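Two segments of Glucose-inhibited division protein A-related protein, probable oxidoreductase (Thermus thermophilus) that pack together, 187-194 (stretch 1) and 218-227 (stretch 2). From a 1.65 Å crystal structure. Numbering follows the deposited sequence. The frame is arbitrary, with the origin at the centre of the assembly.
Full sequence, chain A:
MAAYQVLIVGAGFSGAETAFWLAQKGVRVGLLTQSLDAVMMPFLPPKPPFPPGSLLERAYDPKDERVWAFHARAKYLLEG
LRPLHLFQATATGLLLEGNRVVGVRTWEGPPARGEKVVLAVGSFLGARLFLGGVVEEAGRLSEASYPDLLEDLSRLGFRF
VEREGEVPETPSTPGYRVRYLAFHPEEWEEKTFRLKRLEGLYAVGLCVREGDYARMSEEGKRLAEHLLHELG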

ATOM      1  N   GLU A 187       3.435  16.437   5.737  1.00 10.28           N
ATOM      2  CA  GLU A 187       4.526  15.624   5.205  1.00  9.80           C
ATOM      3  C   GLU A 187       4.311  15.292   3.737  1.00 11.11           C
ATOM      4  O   GLU A 187       5.257  15.008   3.006  1.00 10.37           O
ATOM      5  CB  GLU A 187       4.611  14.290   5.952  1.00 10.17           C
ATOM      6  CG  GLU A 187       4.834  14.386   7.441  1.00  9.52           C
ATOM      7  CD  GLU A 187       6.290  14.550   7.797  1.00  7.77           C
ATOM      8  OE1 GLU A 187       7.123  14.736   6.880  1.00 10.12           O
ATOM      9  OE2 GLU A 187       6.600  14.499   9.000  1.00  8.98           O
ATOM     10  N   TRP A 188       3.058  15.345   3.312  1.00 10.19           N
ATOM     11  CA  TRP A 188       2.677  14.938   1.968  1.00 11.04           C
ATOM     12  C   TRP A 188       2.259  16.035   0.991  1.00  9.44           C
ATOM     13  O   TRP A 188       1.504  16.935   1.342  1.00 13.73           O
ATOM     14  CB  TRP A 188       1.547  13.922   2.134  1.00  9.88           C
ATOM     15  CG  TRP A 188       1.146  13.152   0.930  1.00  6.32           C
ATOM     16  CD1 TRP A 188       1.889  12.225   0.257  1.00  8.01           C
ATOM     17  CD2 TRP A 188      -0.147  13.152   0.322  1.00  9.55           C
ATOM     18  NE1 TRP A 188       1.131  11.637  -0.727  1.00  8.97           N
ATOM     19  CE2 TRP A 188      -0.123  12.188  -0.710  1.00  8.17           C
ATOM     20  CE3 TRP A 188      -1.329  13.868   0.552  1.00 13.11           C
ATOM     21  CZ2 TRP A 188      -1.238  11.922  -1.513  1.00 10.51           C
ATOM     22  CZ3 TRP A 188      -2.441  13.603  -0.246  1.00 11.82           C
ATOM     23  CH2 TRP A 188      -2.383  12.636  -1.266  1.00 12.39           C
ATOM     24  N   GLU A 189       2.768  15.951  -0.236  1.00 10.32           N
ATOM     25  CA  GLU A 189       2.418  16.898  -1.292  1.00 10.73           C
ATOM     26  C   GLU A 189       1.377  16.191  -2.163  1.00 10.76           C
ATOM     27  O   GLU A 189       1.715  15.339  -2.982  1.00 14.30           O
ATOM     28  CB  GLU A 189       3.658  17.258  -2.115  1.00 13.94           C
ATOM     29  CG  GLU A 189       3.408  18.253  -3.239  1.00 26.49           C
ATOM     30  CD  GLU A 189       4.697  18.822  -3.815  1.00 33.58           C
ATOM     31  OE1 GLU A 189       5.583  18.032  -4.215  1.00 28.22           O
ATOM     32  OE2 GLU A 189       4.824  20.064  -3.871  1.00 41.08           O
ATOM     33  N   GLU A 190       0.112  16.550  -1.969  1.00 12.78           N
ATOM     34  CA  GLU A 190      -1.001  15.932  -2.687  1.00 12.12           C
ATOM     35  C   GLU A 190      -0.872  15.831  -4.207  1.00 14.77           C
ATOM     36  O   GLU A 190      -1.240  14.816  -4.796  1.00 14.97           O
ATOM     37  CB  GLU A 190      -2.300  16.663  -2.338  1.00 16.74           C
ATOM     38  CG  GLU A 190      -3.557  15.962  -2.820  1.00 24.08           C
ATOM     39  CD  GLU A 190      -4.818  16.726  -2.462  1.00 30.27           C
ATOM     40  OE1 GLU A 190      -5.009  17.034  -1.267  1.00 37.64           O
ATOM     41  OE2 GLU A 190      -5.620  17.015  -3.374  1.00 40.04           O
ATOM     42  N   LYS A 191      -0.347  16.870  -4.843  1.00 13.98           N
ATOM     43  CA  LYS A 191      -0.214  16.874  -6.299  1.00 15.82           C
ATOM     44  C   LYS A 191       0.819  15.896  -6.854  1.00 16.24           C
ATOM     45  O   LYS A 191       0.658  15.383  -7.962  1.00 16.21           O
ATOM     46  CB  LYS A 191       0.138  18.281  -6.791  1.00 18.69           C
ATOM     47  CG  LYS A 191      -0.877  19.354  -6.433  1.00 27.06           C
ATOM     48  CD  LYS A 191      -0.404  20.727  -6.895  1.00 33.50           C
ATOM     49  CE  LYS A 191       0.912  21.113  -6.231  1.00 37.69           C
ATOM     50  NZ  LYS A 191       1.421  22.431  -6.707  1.00 42.12           N
ATOM     51  N   THR A 192       1.870  15.636  -6.083  1.00 11.86           N
ATOM     52  CA  THR A 192       2.953  14.756  -6.516  1.00 12.33           C
ATOM     53  C   THR A 192       3.092  13.465  -5.719  1.00 10.28           C
ATOM     54  O   THR A 192       3.868  12.587  -6.096  1.00 11.45           O
ATOM     55  CB  THR A 192       4.295  15.482  -6.419  1.00 12.30           C
ATOM     56  OG1 THR A 192       4.536  15.842  -5.051  1.00 11.25           O
ATOM     57  CG2 THR A 192       4.281  16.746  -7.270  1.00 13.65           C
ATOM     58  N   PHE A 193       2.367  13.370  -4.609  1.00  9.28           N
ATOM     59  CA  PHE A 193       2.417  12.198  -3.733  1.00  9.22           C
ATOM     60  C   PHE A 193       3.734  12.125  -2.971  1.00 10.07           C
ATOM     61  O   PHE A 193       4.011  11.145  -2.288  1.00  8.17           O
ATOM     62  CB  PHE A 193       2.231  10.914  -4.545  1.00 10.41           C
ATOM     63  CG  PHE A 193       0.857  10.758  -5.128  1.00  9.03           C
ATOM     64  CD1 PHE A 193      -0.156  10.143  -4.401  1.00 10.00           C
ATOM     65  CD2 PHE A 193       0.571  11.249  -6.398  1.00  9.11           C
ATOM     66  CE1 PHE A 193      -1.440  10.016  -4.932  1.00  9.25           C
ATOM     67  CE2 PHE A 193      -0.709  11.128  -6.937  1.00  8.09           C
ATOM     68  CZ  PHE A 193      -1.714  10.510  -6.203  1.00  9.63           C
ATOM     69  N   ARG A 194       4.539  13.176  -3.075  1.00 10.19           N
ATOM     70  CA  ARG A 194       5.831  13.202  -2.408  1.00  9.34           C
ATOM     71  C   ARG A 194       5.784  13.387  -0.896  1.00  9.49           C
ATOM     72  O   ARG A 194       4.992  14.172  -0.373  1.00  9.81           O
ATOM     73  CB  ARG A 194       6.696  14.326  -2.992  1.00 12.10           C
ATOM     74  CG  ARG A 194       7.216  14.071  -4.397  1.00 10.11           C
ATOM     75  CD  ARG A 194       8.549  13.338  -4.364  1.00 11.08           C
ATOM     76  NE  ARG A 194       9.614  14.182  -3.824  1.00 11.62           N
ATOM     77  CZ  ARG A 194      10.222  13.983  -2.657  1.00 13.36           C
ATOM     78  NH1 ARG A 194      11.175  14.816  -2.259  1.00 12.34           N
ATOM     79  NH2 ARG A 194       9.896  12.948  -1.894  1.00 11.11           N
TER
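Stretch 2, residues 218-227: EEGKRLAEHL

Stretch 2 is helical throughout, with phi/psi near -64/-41, its backbone bonds running from Arg-222 N to Glu-218 O (2.9 Å) through Leu-227 N to Leu-223 O (2.9 Å). It lies against a turn of stretch 1, where Phe-193 N and Thr-192 N both reach Glu-189 O, at 2.6 and 3.1 Å. The register places the CA atoms of Thr-192 and His-226, and those of Phe-193 and Leu-223, 6.7 Å apart. Arg-222, Leu-223 and His-226, within about one helical turn, supply most of the helix's side of the contact, and Phe-193 has the largest covered area in stretch 1.

Polar contacts centre on Arg-222, whose CA-to-CB bond points toward stretch 1. Its NH1 and NH2 both donate to Glu-190 O, at 2.8 and 2.9 Å, so one carbonyl meets the guanidinium edge in a fork. A salt bridge within the helix, Arg-222 NE to Glu-219 OE2 at 2.9 Å, braces the group. A water accepts from Arg-222 NH1 (2.8 Å) and donates to Lys-191 O (3.2 Å).

Packing against ring and guanidinium faces centres on Phe-193. Leu-223 CB stands 3.6 Å from the Phe-193 ring centroid, 6° off the normal, hence over the face, and the apolar pair Phe-193 CG and Leu-223 CD1 is 3.6 Å apart. Phe-193 CZ lies over one guanidinium face, 3.2 Å from Arg-222 CZ. In a second CH-pi contact, Thr-192 CA sits 3.9 Å from the His-226 ring centroid, 17° off the normal.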

ATOM      1  N   GLU A 218      -8.545   5.198  -7.146  1.00  8.14           N
ATOM      2  CA  GLU A 218      -8.368   6.440  -7.893  1.00  8.25           C
ATOM      3  C   GLU A 218      -7.033   7.083  -7.537  1.00  9.39           C
ATOM      4  O   GLU A 218      -6.339   7.617  -8.404  1.00 10.36           O
ATOM      5  CB  GLU A 218      -9.515   7.409  -7.592  1.00 10.16           C
ATOM      6  CG  GLU A 218     -10.870   6.840  -7.953  1.00 14.57           C
ATOM      7  CD  GLU A 218     -12.021   7.692  -7.459  1.00 19.06           C
ATOM      8  OE1 GLU A 218     -11.872   8.348  -6.404  1.00 15.47           O
ATOM      9  OE2 GLU A 218     -13.083   7.688  -8.118  1.00 24.27           O
ATOM     10  N   GLU A 219      -6.667   7.026  -6.261  1.00  9.42           N
ATOM     11  CA  GLU A 219      -5.404   7.609  -5.834  1.00 10.35           C
ATOM     12  C   GLU A 219      -4.215   6.857  -6.416  1.00  9.92           C
ATOM     13  O   GLU A 219      -3.229   7.470  -6.817  1.00  8.55           O
ATOM     14  CB  GLU A 219      -5.330   7.649  -4.308  1.00  8.02           C
ATOM     15  CG  GLU A 219      -6.160   8.781  -3.723  1.00  9.03           C
ATOM     16  CD  GLU A 219      -5.601  10.141  -4.106  1.00  9.79           C
ATOM     17  OE1 GLU A 219      -4.636  10.588  -3.456  1.00 12.09           O
ATOM     18  OE2 GLU A 219      -6.113  10.755  -5.068  1.00 12.02           O
ATOM     19  N   GLY A 220      -4.313   5.531  -6.469  1.00  8.72           N
ATOM     20  CA  GLY A 220      -3.234   4.737  -7.029  1.00  8.76           C
ATOM     21  C   GLY A 220      -3.039   5.040  -8.503  1.00  8.63           C
ATOM     22  O   GLY A 220      -1.908   5.126  -8.986  1.00 10.00           O
ATOM     23  N   LYS A 221      -4.145   5.196  -9.226  1.00  9.82           N
ATOM     24  CA  LYS A 221      -4.075   5.511 -10.648  1.00  9.68           C
ATOM     25  C   LYS A 221      -3.496   6.911 -10.846  1.00 10.98           C
ATOM     26  O   LYS A 221      -2.699   7.140 -11.756  1.00  9.40           O
ATOM     27  CB  LYS A 221      -5.466   5.432 -11.283  1.00 11.22           C
ATOM     28  CG  LYS A 221      -5.462   5.720 -12.780  1.00 13.90           C
ATOM     29  CD  LYS A 221      -6.817   5.466 -13.408  1.00 16.78           C
ATOM     30  CE  LYS A 221      -6.752   5.633 -14.917  1.00 23.14           C
ATOM     31  NZ  LYS A 221      -8.077   5.402 -15.556  1.00 29.80           N
ATOM     32  N   ARG A 222      -3.900   7.846  -9.988  1.00 10.09           N
ATOM     33  CA  ARG A 222      -3.415   9.222 -10.075  1.00  7.87           C
ATOM     34  C   ARG A 222      -1.907   9.262  -9.854  1.00  8.15           C
ATOM     35  O   ARG A 222      -1.189  10.015 -10.515  1.00 10.11           O
ATOM     36  CB  ARG A 222      -4.123  10.102  -9.038  1.00  6.47           C
ATOM     37  CG  ARG A 222      -3.860  11.599  -9.189  1.00 11.82           C
ATOM     38  CD  ARG A 222      -4.827  12.421  -8.339  1.00 12.10           C
ATOM     39  NE  ARG A 222      -4.548  12.360  -6.903  1.00 12.88           N
ATOM     40  CZ  ARG A 222      -3.587  13.047  -6.289  1.00 15.39           C
ATOM     41  NH1 ARG A 222      -2.794  13.859  -6.979  1.00 13.57           N
ATOM     42  NH2 ARG A 222      -3.430  12.936  -4.976  1.00 11.37           N
ATOM     43  N   LEU A 223      -1.427   8.455  -8.915  1.00  9.49           N
ATOM     44  CA  LEU A 223       0.003   8.396  -8.646  1.00  8.95           C
ATOM     45  C   LEU A 223       0.711   7.808  -9.858  1.00  9.16           C
ATOM     46  O   LEU A 223       1.753   8.305 -10.279  1.00 10.57           O
ATOM     47  CB  LEU A 223       0.290   7.537  -7.410  1.00  9.22           C
ATOM     48  CG  LEU A 223       1.751   7.112  -7.214  1.00  8.11           C
ATOM     49  CD1 LEU A 223       2.652   8.340  -7.113  1.00  8.48           C
ATOM     50  CD2 LEU A 223       1.864   6.253  -5.961  1.00  8.35           C
ATOM     51  N   ALA A 224       0.144   6.742 -10.416  1.00  8.47           N
ATOM     52  CA  ALA A 224       0.744   6.102 -11.585  1.00  9.48           C
ATOM     53  C   ALA A 224       0.872   7.107 -12.725  1.00 10.09           C
ATOM     54  O   ALA A 224       1.908   7.181 -13.388  1.00 12.01           O
ATOM     55  CB  ALA A 224      -0.100   4.906 -12.023  1.00 10.00           C
ATOM     56  N   GLU A 225      -0.183   7.885 -12.951  1.00 10.05           N
ATOM     57  CA  GLU A 225      -0.161   8.880 -14.016  1.00 11.45           C
ATOM     58  C   GLU A 225       0.901   9.942 -13.756  1.00 14.02           C
ATOM     59  O   GLU A 225       1.555  10.409 -14.686  1.00 14.56           O
ATOM     60  CB  GLU A 225      -1.535   9.529 -14.162  1.00 10.85           C
ATOM     61  CG  GLU A 225      -2.633   8.534 -14.517  1.00 14.71           C
ATOM     62  CD  GLU A 225      -4.003   9.176 -14.621  1.00 20.75           C
ATOM     63  OE1 GLU A 225      -4.366   9.953 -13.715  1.00 25.44           O
ATOM     64  OE2 GLU A 225      -4.721   8.894 -15.603  1.00 25.79           O
ATOM     65  N   HIS A 226       1.075  10.325 -12.494  1.00 14.49           N
ATOM     66  CA  HIS A 226       2.083  11.322 -12.158  1.00 12.68           C
ATOM     67  C   HIS A 226       3.488  10.778 -12.409  1.00 15.36           C
ATOM     68  O   HIS A 226       4.325  11.449 -13.019  1.00 16.99           O
ATOM     69  CB  HIS A 226       1.966  11.746 -10.692  1.00 14.51           C
ATOM     70  CG  HIS A 226       3.117  12.581 -10.222  1.00 12.13           C
ATOM     71  ND1 HIS A 226       3.353  13.854 -10.695  1.00 15.54           N
ATOM     72  CD2 HIS A 226       4.128  12.305  -9.364  1.00 14.02           C
ATOM     73  CE1 HIS A 226       4.461  14.325 -10.150  1.00 12.83           C
ATOM     74  NE2 HIS A 226       4.951  13.406  -9.340  1.00 13.71           N
ATOM     75  N   LEU A 227       3.746   9.562 -11.938  1.00 15.37           N
ATOM     76  CA  LEU A 227       5.053   8.942 -12.107  1.00 13.72           C
ATOM     77  C   LEU A 227       5.394   8.718 -13.575  1.00 17.96           C
ATOM     78  O   LEU A 227       6.555   8.833 -13.974  1.00 18.44           O
ATOM     79  CB  LEU A 227       5.110   7.612 -11.350  1.00 10.76           C
ATOM     80  CG  LEU A 227       5.034   7.725  -9.823  1.00 12.61           C
ATOM     81  CD1 LEU A 227       4.980   6.342  -9.194  1.00 13.20           C
ATOM     82  CD2 LEU A 227       6.246   8.499  -9.316  1.00 13.72           C
TER
HETATM   83  O   HOH W   1      -1.929  14.385  -9.604  1.00 21.87           O